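Local coordinates for protein prolyl endopeptidase (Myxococcus xanthus, PDB 2BKL) that probably cleaves oligopeptides on the carboxyl side of proline, and more slowly of alanine, as a serine peptidase of the S9A family, at residues K89-A94 with D111-S116. Sequence-based numbering, arbitrary orientation.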
loop_
_atom_site.group_PDB
_atom_site.type_symbol
_atom_site.label_atom_id
_atom_site.label_comp_id
_atom_site.label_asym_id
_atom_site.label_seq_id
_atom_site.Cartn_x
_atom_site.Cartn_y
_atom_site.Cartn_z
ATOM N N LYS A 89 14.412 8.448 18.402
ATOM C CA LYS A 89 13.495 8.078 19.478
ATOM C C LYS A 89 12.754 9.265 20.048
ATOM O O LYS A 89 11.799 9.069 20.803
ATOM C CB LYS A 89 14.229 7.345 20.600
ATOM C CG LYS A 89 14.714 5.987 20.202
ATOM C CD LYS A 89 15.015 5.131 21.407
ATOM C CE LYS A 89 15.615 3.815 20.996
ATOM N NZ LYS A 89 15.658 2.899 22.160
ATOM N N ASP A 90 13.190 10.487 19.709
ATOM C CA ASP A 90 12.599 11.709 20.249
ATOM C C ASP A 90 11.985 12.615 19.193
ATOM O O ASP A 90 11.834 13.821 19.393
ATOM C CB ASP A 90 13.620 12.474 21.103
ATOM C CG ASP A 90 14.836 12.949 20.318
ATOM O OD1 ASP A 90 15.060 12.569 19.141
ATOM O OD2 ASP A 90 15.670 13.717 20.838
ATOM N N LYS A 91 11.591 12.012 18.073
ATOM C CA LYS A 91 10.964 12.742 16.979
ATOM C C LYS A 91 9.685 12.036 16.497
ATOM O O LYS A 91 9.593 10.803 16.459
ATOM C CB LYS A 91 11.935 12.889 15.797
ATOM C CG LYS A 91 13.261 13.578 16.107
ATOM C CD LYS A 91 13.095 15.051 16.391
ATOM C CE LYS A 91 14.465 15.758 16.337
ATOM N NZ LYS A 91 14.422 17.127 16.874
ATOM N N GLU A 92 8.733 12.841 16.057
ATOM C CA GLU A 92 7.425 12.338 15.611
ATOM C C GLU A 92 7.385 11.876 14.156
ATOM O O GLU A 92 6.518 11.067 13.815
ATOM C CB GLU A 92 6.346 13.389 15.859
ATOM C CG GLU A 92 6.085 13.625 17.349
ATOM C CD GLU A 92 5.566 12.400 18.031
ATOM O OE1 GLU A 92 4.630 11.843 17.493
ATOM O OE2 GLU A 92 6.088 12.010 19.086
ATOM N N LYS A 93 8.302 12.386 13.330
ATOM C CA LYS A 93 8.419 12.073 11.914
ATOM C C LYS A 93 9.877 11.798 11.576
ATOM O O LYS A 93 10.775 12.361 12.212
ATOM C CB LYS A 93 7.938 13.264 11.075
ATOM C CG LYS A 93 6.468 13.600 11.225
ATOM C CD LYS A 93 6.119 14.794 10.328
ATOM C CE LYS A 93 4.766 15.360 10.547
ATOM N NZ LYS A 93 3.710 14.394 10.178
ATOM N N ALA A 94 10.094 10.981 10.551
ATOM C CA ALA A 94 11.419 10.738 10.013
ATOM C C ALA A 94 11.994 11.961 9.328
ATOM O O ALA A 94 11.260 12.819 8.868
ATOM C CB ALA A 94 11.372 9.599 9.041
ATOM N N ASP A 111 13.500 18.312 7.546
ATOM C CA ASP A 111 12.947 17.888 8.828
ATOM C C ASP A 111 11.475 18.297 8.925
ATOM O O ASP A 111 11.151 19.434 9.304
ATOM C CB ASP A 111 13.750 18.505 9.965
ATOM C CG ASP A 111 13.239 18.093 11.340
ATOM O OD1 ASP A 111 12.246 17.309 11.421
ATOM O OD2 ASP A 111 13.783 18.525 12.385
ATOM N N PRO A 112 10.577 17.406 8.543
ATOM C CA PRO A 112 9.160 17.737 8.521
ATOM C C PRO A 112 8.592 18.027 9.892
ATOM O O PRO A 112 7.520 18.612 9.951
ATOM C CB PRO A 112 8.485 16.505 7.900
ATOM C CG PRO A 112 9.510 15.520 7.732
ATOM C CD PRO A 112 10.848 16.049 8.020
ATOM N N ASN A 113 9.267 17.635 10.972
ATOM C CA ASN A 113 8.821 18.030 12.305
ATOM C C ASN A 113 8.785 19.547 12.472
ATOM O O ASN A 113 8.044 20.048 13.324
ATOM C CB ASN A 113 9.695 17.418 13.397
ATOM C CG ASN A 113 9.731 15.890 13.336
ATOM O OD1 ASN A 113 8.763 15.236 13.707
ATOM N ND2 ASN A 113 10.819 15.322 12.814
ATOM N N GLY A 114 9.554 20.257 11.660
ATOM C CA GLY A 114 9.578 21.714 11.722
ATOM C C GLY A 114 8.692 22.424 10.720
ATOM O O GLY A 114 8.709 23.666 10.684
ATOM N N TRP A 115 7.879 21.681 9.968
ATOM C CA TRP A 115 7.038 22.239 8.906
ATOM C C TRP A 115 5.688 22.759 9.362
ATOM O O TRP A 115 4.957 23.360 8.575
ATOM C CB TRP A 115 6.840 21.215 7.793
ATOM C CG TRP A 115 8.068 20.890 7.050
ATOM C CD1 TRP A 115 9.322 21.392 7.248
ATOM C CD2 TRP A 115 8.185 19.938 5.988
ATOM N NE1 TRP A 115 10.198 20.827 6.357
ATOM C CE2 TRP A 115 9.517 19.933 5.574
ATOM C CE3 TRP A 115 7.280 19.079 5.336
ATOM C CZ2 TRP A 115 9.970 19.122 4.542
ATOM C CZ3 TRP A 115 7.736 18.279 4.337
ATOM C CH2 TRP A 115 9.064 18.325 3.924
ATOM N N SER A 116 5.371 22.531 10.623
ATOM C CA SER A 116 4.129 23.007 11.240
ATOM C C SER A 116 4.301 22.852 12.745
ATOM O O SER A 116 5.218 22.177 13.202
ATOM C CB SER A 116 2.917 22.198 10.744
ATOM O OG SER A 116 2.935 20.863 11.243
HETATM O O HOH W 1 12.910 18.408 14.738
#
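The carboxamide of Asn113 docks on the backbone of Lys93 and bonds to both its N and its O. Asn113 ND2 donates to Lys93 O at 3.0 Å, nearly straight at 170°. The acceptor lies close to the plane of the amide, but the donor sits above the plane of the Lys93 carbonyl. The return bond, Lys93 N to Asn113 OD1, is 2.9 Å and bent, hence weak. The other hydrogen of ND2 goes to Asp111 OD1, at 2.8 Å, on the syn lone pair of the carboxylate. Two acceptors thus hold ND2 and fix the flip of the amide. Asp111 OD1 also takes a weak bond from Asn113 N, at the short 3-10 turn 112-114.

Both segments belong to the N-terminal beta-propeller. Segment 89-94 links strands 81-87 and 95-100 of one four-stranded antiparallel blade. Segment 111-116 leaves one of its two outer strands, 107-110, for strand 121-128.

The side chains of Lys93 and Asn113 run past each other in opposite directions. Lys93 CB lies 3.4 Å from Asn113 OD1. Further out, Lys93 CD packs on Pro112 CB at 3.8 Å. The chain then bends at its last torsion (chi4 -65°), turning NZ to Gly119 O, Ser122 OG and a salt bridge with Asp655. Glu92 bonds Tyr68 OH through OE2 and Ala658 N through OE1. Asp655 and Ala658 belong to the alpha/beta-hydrolase part of the chain, so the loop bridges propeller and catalytic domain. Pro112 CD rests 3.4 Å from Ala94 O. A water joins Lys91 NZ to Asp111 OD2; NZ and OD2 are themselves 4.7 Å apart.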